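Local coordinates for putative pneumococcal surface protein (Streptococcus pneumoniae, PDB 4CNL), which is the choline-binding domain of CbpL, which probably anchors the protein to the bacterial cell wall by binding choline groups of teichoic acid, at residues Tyr49-Tyr53 and Asn75-Gln80; Trp146-Tyr151 and Val164-Tyr169. Numbering follows the deposited sequence.

Interaction 1. Residues Tyr49-Tyr53 and Asn75-Gln80; sequences YQAWY and NGKMAQ. With CHT (choline ion), chain H; CHT (choline ion), chain I; SO4 (sulfate ion), chain L.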
loop_
_atom_site.group_PDB
_atom_site.type_symbol
_atom_site.label_atom_id
_atom_site.label_comp_id
_atom_site.label_asym_id
_atom_site.label_seq_id
_atom_site.Cartn_x
_atom_site.Cartn_y
_atom_site.Cartn_z
ATOM N N TYR A 49 4.275 19.087 9.138
ATOM C CA TYR A 49 3.256 18.285 8.465
ATOM C C TYR A 49 3.128 16.908 9.097
ATOM O O TYR A 49 2.261 16.128 8.706
ATOM C CB TYR A 49 3.573 18.125 6.974
ATOM C CG TYR A 49 3.299 19.354 6.137
ATOM C CD1 TYR A 49 2.055 19.557 5.554
ATOM C CD2 TYR A 49 4.284 20.304 5.922
ATOM C CE1 TYR A 49 1.802 20.677 4.785
ATOM C CE2 TYR A 49 4.039 21.430 5.158
ATOM C CZ TYR A 49 2.797 21.609 4.591
ATOM O OH TYR A 49 2.552 22.726 3.827
ATOM N N GLN A 50 4.001 16.625 10.063
ATOM C CA GLN A 50 4.082 15.324 10.716
ATOM C C GLN A 50 4.151 14.183 9.699
ATOM O O GLN A 50 3.376 13.230 9.776
ATOM C CB GLN A 50 2.892 15.117 11.660
ATOM C CG GLN A 50 2.966 15.917 12.951
ATOM C CD GLN A 50 2.191 17.219 12.891
ATOM O OE1 GLN A 50 2.192 17.914 11.875
ATOM N NE2 GLN A 50 1.517 17.553 13.987
ATOM N N ALA A 51 5.074 14.287 8.745
ATOM C CA ALA A 51 5.149 13.314 7.659
ATOM C C ALA A 51 6.513 13.270 6.986
ATOM O O ALA A 51 7.245 14.258 6.951
ATOM C CB ALA A 51 4.071 13.605 6.620
ATOM N N TRP A 52 6.850 12.103 6.458
ATOM C CA TRP A 52 8.002 11.946 5.594
ATOM C C TRP A 52 7.660 12.325 4.157
ATOM O O TRP A 52 6.563 12.033 3.667
ATOM C CB TRP A 52 8.496 10.497 5.594
ATOM C CG TRP A 52 9.179 10.048 6.836
ATOM C CD1 TRP A 52 8.629 9.339 7.870
ATOM C CD2 TRP A 52 10.557 10.249 7.173
ATOM N NE1 TRP A 52 9.583 9.098 8.831
ATOM C CE2 TRP A 52 10.773 9.644 8.425
ATOM C CE3 TRP A 52 11.629 10.883 6.530
ATOM C CZ2 TRP A 52 12.017 9.653 9.054
ATOM C CZ3 TRP A 52 12.864 10.889 7.156
ATOM C CH2 TRP A 52 13.045 10.282 8.405
ATOM N N TYR A 53 8.632 12.928 3.481
ATOM C CA TYR A 53 8.542 13.240 2.053
ATOM C C TYR A 53 9.799 12.770 1.351
ATOM O O TYR A 53 10.870 12.760 1.954
ATOM C CB TYR A 53 8.371 14.745 1.832
ATOM C CG TYR A 53 7.101 15.308 2.412
ATOM C CD1 TYR A 53 7.025 15.671 3.760
ATOM C CD2 TYR A 53 5.979 15.474 1.618
ATOM C CE1 TYR A 53 5.854 16.195 4.286
ATOM C CE2 TYR A 53 4.806 15.988 2.135
ATOM C CZ TYR A 53 4.749 16.343 3.466
ATOM O OH TYR A 53 3.578 16.860 3.976
ATOM N N ASN A 75 -0.646 13.957 -1.754
ATOM C CA ASN A 75 -0.154 15.186 -1.116
ATOM C C ASN A 75 1.337 15.113 -0.792
ATOM O O ASN A 75 1.878 15.998 -0.123
ATOM C CB ASN A 75 -0.956 15.510 0.161
ATOM C CG ASN A 75 -0.893 14.404 1.214
ATOM O OD1 ASN A 75 -0.179 13.418 1.064
ATOM N ND2 ASN A 75 -1.650 14.578 2.289
ATOM N N GLY A 76 1.992 14.059 -1.270
ATOM C CA GLY A 76 3.415 13.863 -1.055
ATOM C C GLY A 76 3.773 13.091 0.204
ATOM O O GLY A 76 4.908 12.595 0.327
ATOM N N LYS A 77 2.832 12.992 1.144
ATOM C CA LYS A 77 3.110 12.359 2.436
ATOM C C LYS A 77 3.335 10.859 2.289
ATOM O O LYS A 77 2.558 10.174 1.626
ATOM C CB LYS A 77 1.967 12.596 3.424
ATOM C CG LYS A 77 1.733 14.047 3.791
ATOM C CD LYS A 77 0.818 14.140 4.993
ATOM C CE LYS A 77 0.693 15.570 5.482
ATOM N NZ LYS A 77 -0.203 15.614 6.682
ATOM N N MET A 78 4.397 10.347 2.900
ATOM C CA MET A 78 4.616 8.905 2.895
ATOM C C MET A 78 3.524 8.217 3.688
ATOM O O MET A 78 3.247 8.589 4.832
ATOM C CB MET A 78 5.981 8.551 3.477
ATOM C CG MET A 78 6.299 7.085 3.339
ATOM S SD MET A 78 7.717 6.603 4.327
ATOM C CE MET A 78 7.036 6.771 5.939
ATOM N N ALA A 79 2.916 7.199 3.085
ATOM C CA ALA A 79 1.897 6.415 3.767
ATOM C C ALA A 79 2.493 5.575 4.895
ATOM O O ALA A 79 3.595 5.033 4.773
ATOM C CB ALA A 79 1.171 5.528 2.755
ATOM N N GLN A 80 1.749 5.464 5.991
ATOM C CA GLN A 80 2.210 4.753 7.179
ATOM C C GLN A 80 1.032 4.163 7.917
ATOM O O GLN A 80 0.139 4.901 8.324
ATOM C CB GLN A 80 2.970 5.693 8.133
ATOM C CG GLN A 80 4.433 5.860 7.823
ATOM C CD GLN A 80 5.163 6.791 8.796
ATOM O OE1 GLN A 80 5.077 8.018 8.690
ATOM N NE2 GLN A 80 5.900 6.205 9.735
HETATM C C4 CHT H . 13.911 4.798 5.299
HETATM C C5 CHT H . 12.591 4.987 6.051
HETATM C C6 CHT H . 10.768 6.450 6.384
HETATM C C7 CHT H . 12.848 7.297 5.690
HETATM C C8 CHT H . 11.537 6.025 4.205
HETATM O O6 CHT H . 14.471 3.526 5.605
HETATM N N1 CHT H . 11.933 6.190 5.579
HETATM C C4 CHT I . 2.085 19.832 -1.375
HETATM C C5 CHT I . 2.462 20.140 0.071
HETATM C C6 CHT I . 4.534 21.168 -0.499
HETATM C C7 CHT I . 4.191 20.219 1.643
HETATM C C8 CHT I . 4.405 18.843 -0.251
HETATM O O6 CHT I . 1.837 21.046 -2.071
HETATM N N1 CHT I . 3.901 20.097 0.241
HETATM S S SO4 L . -3.048 12.842 5.278
HETATM O O1 SO4 L . -2.963 14.301 5.264
HETATM O O2 SO4 L . -4.451 12.436 5.336
HETATM O O3 SO4 L . -2.447 12.290 4.066
HETATM O O4 SO4 L . -2.333 12.327 6.446
HETATM O O HOH W 1 0.560 13.582 8.666
HETATM O O HOH W 2 4.826 10.032 6.652
HETATM O O HOH W 3 1.614 17.368 2.295
#
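One direct backbone hydrogen bond ties strand 51-55 to the loop 75-80: Met78 N donates to Trp52 O at 2.8 Å. A second bond comes from a side chain, Lys77 NZ reaching Tyr49 O at 3.2 Å. The lysine chain, extended beyond CB, gets there by running past Ala51, whose CB lies 3.7 Å from Lys77 CD, and past the Tyr53 hydroxyl, with OH 3.4 Å from Lys77 CG. Water extends this polar seam: one molecule links Lys77 NZ to Gln50 O, another joins Trp52 N to Met78 O and Gln80 OE1, and a third bridges Tyr53 OH and Asn75 O. Within the loop, Asn75 OD1 accepts from Lys77 N at 3.0 Å, an Asx turn, while Asn75 ND2 also bonds a sulfate, probably from the crystallisation liquor, at 3.0 Å to its O3. Met78 CE touches Trp52 CD1 at 3.6 Å, and its SD lies 5.1 Å from the centroid of the indole's five-membered ring, an oblique Met-aromatic contact. Two cholines flank the contact. One lies over a face of Trp52 and near Met78 SD; the other lies over a face of Tyr49, close to Tyr53 and Asn75. Such aromatic sites shared between successive repeats are the hallmark of the choline-binding repeat fold.

Interaction 2. Residues Trp146-Tyr151 and Val164-Tyr169; sequences WQGNYY and VDGGRY. With CHT (choline ion), chain E; CHT (choline ion), chain C.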
loop_
_atom_site.group_PDB
_atom_site.type_symbol
_atom_site.label_atom_id
_atom_site.label_comp_id
_atom_site.label_asym_id
_atom_site.label_seq_id
_atom_site.Cartn_x
_atom_site.Cartn_y
_atom_site.Cartn_z
ATOM N N TRP A 146 -20.703 -20.255 0.927
ATOM C CA TRP A 146 -20.322 -20.865 -0.334
ATOM C C TRP A 146 -19.760 -19.835 -1.286
ATOM O O TRP A 146 -20.208 -18.684 -1.309
ATOM C CB TRP A 146 -21.517 -21.558 -0.985
ATOM C CG TRP A 146 -21.981 -22.730 -0.223
ATOM C CD1 TRP A 146 -22.896 -22.750 0.788
ATOM C CD2 TRP A 146 -21.551 -24.080 -0.405
ATOM N NE1 TRP A 146 -23.057 -24.030 1.255
ATOM C CE2 TRP A 146 -22.242 -24.867 0.538
ATOM C CE3 TRP A 146 -20.648 -24.700 -1.278
ATOM C CZ2 TRP A 146 -22.056 -26.246 0.639
ATOM C CZ3 TRP A 146 -20.453 -26.058 -1.173
ATOM C CH2 TRP A 146 -21.167 -26.824 -0.227
ATOM N N GLN A 147 -18.760 -20.252 -2.052
ATOM C CA GLN A 147 -18.338 -19.529 -3.249
ATOM C C GLN A 147 -18.417 -20.526 -4.385
ATOM O O GLN A 147 -17.576 -21.422 -4.498
ATOM C CB GLN A 147 -16.926 -18.945 -3.096
ATOM C CG GLN A 147 -16.367 -18.318 -4.369
ATOM C CD GLN A 147 -17.228 -17.190 -4.909
ATOM O OE1 GLN A 147 -17.939 -16.506 -4.159
ATOM N NE2 GLN A 147 -17.161 -16.984 -6.222
ATOM N N GLY A 148 -19.455 -20.400 -5.204
ATOM C CA GLY A 148 -19.736 -21.420 -6.198
ATOM C C GLY A 148 -19.980 -22.737 -5.488
ATOM O O GLY A 148 -20.758 -22.795 -4.534
ATOM N N ASN A 149 -19.291 -23.783 -5.940
ATOM C CA ASN A 149 -19.452 -25.125 -5.381
ATOM C C ASN A 149 -18.454 -25.444 -4.281
ATOM O O ASN A 149 -18.289 -26.607 -3.888
ATOM C CB ASN A 149 -19.333 -26.162 -6.491
ATOM C CG ASN A 149 -20.372 -25.964 -7.572
ATOM O OD1 ASN A 149 -21.567 -25.921 -7.290
ATOM N ND2 ASN A 149 -19.920 -25.822 -8.811
ATOM N N TYR A 150 -17.777 -24.406 -3.792
ATOM C CA TYR A 150 -16.823 -24.559 -2.707
ATOM C C TYR A 150 -17.333 -23.900 -1.446
ATOM O O TYR A 150 -18.031 -22.888 -1.507
ATOM C CB TYR A 150 -15.476 -23.941 -3.075
ATOM C CG TYR A 150 -14.865 -24.529 -4.311
ATOM C CD1 TYR A 150 -14.146 -25.719 -4.240
ATOM C CD2 TYR A 150 -15.005 -23.906 -5.552
ATOM C CE1 TYR A 150 -13.584 -26.275 -5.370
ATOM C CE2 TYR A 150 -14.445 -24.462 -6.692
ATOM C CZ TYR A 150 -13.735 -25.640 -6.591
ATOM O OH TYR A 150 -13.171 -26.196 -7.712
ATOM N N TYR A 151 -16.958 -24.454 -0.299
ATOM C CA TYR A 151 -17.401 -23.896 0.973
ATOM C C TYR A 151 -16.236 -23.388 1.784
ATOM O O TYR A 151 -15.272 -24.118 2.030
ATOM C CB TYR A 151 -18.156 -24.939 1.790
ATOM C CG TYR A 151 -18.791 -24.386 3.046
ATOM C CD1 TYR A 151 -19.992 -23.676 2.977
ATOM C CD2 TYR A 151 -18.221 -24.593 4.293
ATOM C CE1 TYR A 151 -20.589 -23.170 4.116
ATOM C CE2 TYR A 151 -18.822 -24.089 5.452
ATOM C CZ TYR A 151 -20.005 -23.383 5.344
ATOM O OH TYR A 151 -20.604 -22.887 6.477
ATOM N N VAL A 164 -20.399 -30.083 5.468
ATOM C CA VAL A 164 -20.358 -28.656 5.779
ATOM C C VAL A 164 -21.736 -28.017 5.764
ATOM O O VAL A 164 -22.701 -28.613 5.273
ATOM C CB VAL A 164 -19.483 -27.875 4.772
ATOM C CG1 VAL A 164 -18.058 -28.433 4.727
ATOM C CG2 VAL A 164 -20.115 -27.896 3.391
ATOM N N ASP A 165 -21.799 -26.788 6.280
ATOM C CA ASP A 165 -22.988 -25.938 6.210
ATOM C C ASP A 165 -24.150 -26.594 6.951
ATOM O O ASP A 165 -25.127 -27.029 6.339
ATOM C CB ASP A 165 -23.354 -25.655 4.750
ATOM C CG ASP A 165 -24.404 -24.583 4.607
ATOM O OD1 ASP A 165 -24.774 -23.965 5.628
ATOM O OD2 ASP A 165 -24.850 -24.348 3.463
ATOM N N GLY A 166 -24.025 -26.662 8.275
ATOM C CA GLY A 166 -25.021 -27.313 9.108
ATOM C C GLY A 166 -25.051 -28.804 8.857
ATOM O O GLY A 166 -26.090 -29.447 9.019
ATOM N N GLY A 167 -23.910 -29.346 8.432
ATOM C CA GLY A 167 -23.789 -30.762 8.128
ATOM C C GLY A 167 -24.692 -31.265 7.010
ATOM O O GLY A 167 -25.035 -32.452 6.981
ATOM N N ARG A 168 -25.076 -30.378 6.092
ATOM C CA ARG A 168 -26.042 -30.728 5.049
ATOM C C ARG A 168 -25.414 -31.149 3.722
ATOM O O ARG A 168 -26.039 -31.873 2.943
ATOM C CB ARG A 168 -26.994 -29.553 4.804
ATOM C CG ARG A 168 -27.938 -29.310 5.968
ATOM C CD ARG A 168 -28.750 -28.059 5.762
ATOM N NE ARG A 168 -27.901 -26.860 5.849
ATOM C CZ ARG A 168 -28.350 -25.623 5.660
ATOM N NH1 ARG A 168 -29.626 -25.434 5.365
ATOM N NH2 ARG A 168 -27.529 -24.579 5.761
ATOM N N TYR A 169 -24.190 -30.692 3.459
ATOM C CA TYR A 169 -23.573 -30.877 2.149
ATOM C C TYR A 169 -22.223 -31.549 2.272
ATOM O O TYR A 169 -21.430 -31.193 3.150
ATOM C CB TYR A 169 -23.389 -29.535 1.440
ATOM C CG TYR A 169 -24.665 -28.806 1.127
ATOM C CD1 TYR A 169 -25.342 -29.049 -0.063
ATOM C CD2 TYR A 169 -25.191 -27.872 2.006
ATOM C CE1 TYR A 169 -26.513 -28.386 -0.365
ATOM C CE2 TYR A 169 -26.365 -27.198 1.708
ATOM C CZ TYR A 169 -27.019 -27.463 0.519
ATOM O OH TYR A 169 -28.191 -26.812 0.199
HETATM C C4 CHT E . -25.697 -24.554 -1.482
HETATM C C5 CHT E . -24.685 -24.054 -2.504
HETATM C C6 CHT E . -23.083 -24.817 -4.048
HETATM C C7 CHT E . -23.963 -26.279 -2.417
HETATM C C8 CHT E . -25.322 -25.533 -4.196
HETATM O O6 CHT E . -26.134 -23.442 -0.716
HETATM N N1 CHT E . -24.257 -25.176 -3.296
HETATM C C4 CHT C . -11.351 -22.146 -7.796
HETATM C C5 CHT C . -10.712 -23.487 -7.464
HETATM C C6 CHT C . -9.007 -22.577 -6.083
HETATM C C7 CHT C . -11.104 -23.172 -5.130
HETATM C C8 CHT C . -9.651 -24.813 -5.892
HETATM O O6 CHT C . -10.427 -21.360 -8.540
HETATM N N1 CHT C . -10.122 -23.483 -6.144
HETATM O O HOH W 4 -23.294 -21.516 6.562
#
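A tryptophan indole here does three jobs at once. Trp146 NE1 donates a nearly straight hydrogen bond to Asp165 OD2 (2.9 Å, 165°), the edge of its six-membered ring, near CZ2, points at the face of Tyr169 in a T-shaped pair (centroids 5.3 Å apart, planes at 79°), and one face carries a choline ion. The other carboxylate oxygen of Asp165, OD1, takes a salt bridge from Arg168 NH2 at 2.8 Å, while Arg168 NE bonds Asp165 O; both residues belong to the type I' turn 165-168, which runs into a classic beta bulge, Arg168 and Tyr169 both facing Val164. Val164 touches two rings, its CG2 3.8 Å from Trp146 CZ2 and its CB in an off-centre CH-pi contact with Tyr151. The choline also lies over Tyr169 and meets Gly148 O, with C6 3.1 Å from that oxygen. With Trp177 and Asn149 completing the pocket, this is the aromatic cage of a choline-binding site, built between adjacent hairpins.

In the fold
Interactions 1 and 2 lie on opposite sides of the centre of an elongated, helix-free chain, their centres about 46 Å apart and without touching. Each joins part of a hairpin to a later segment, and each supplies residues to two choline pockets. Interaction 1, nearer the middle, is partly buried and covers more area (364 against 245 Å²); backbone bonding, a lysine and bridging waters do much of the joining. Interaction 2 is a surface contact towards the C-terminal end, where no backbone hydrogen bond crosses and an indole-carboxylate bond and ring packing connect the segments. The recurring theme is aromatic residues facing choline, consistent with repeats that multiply one type of site along the chain.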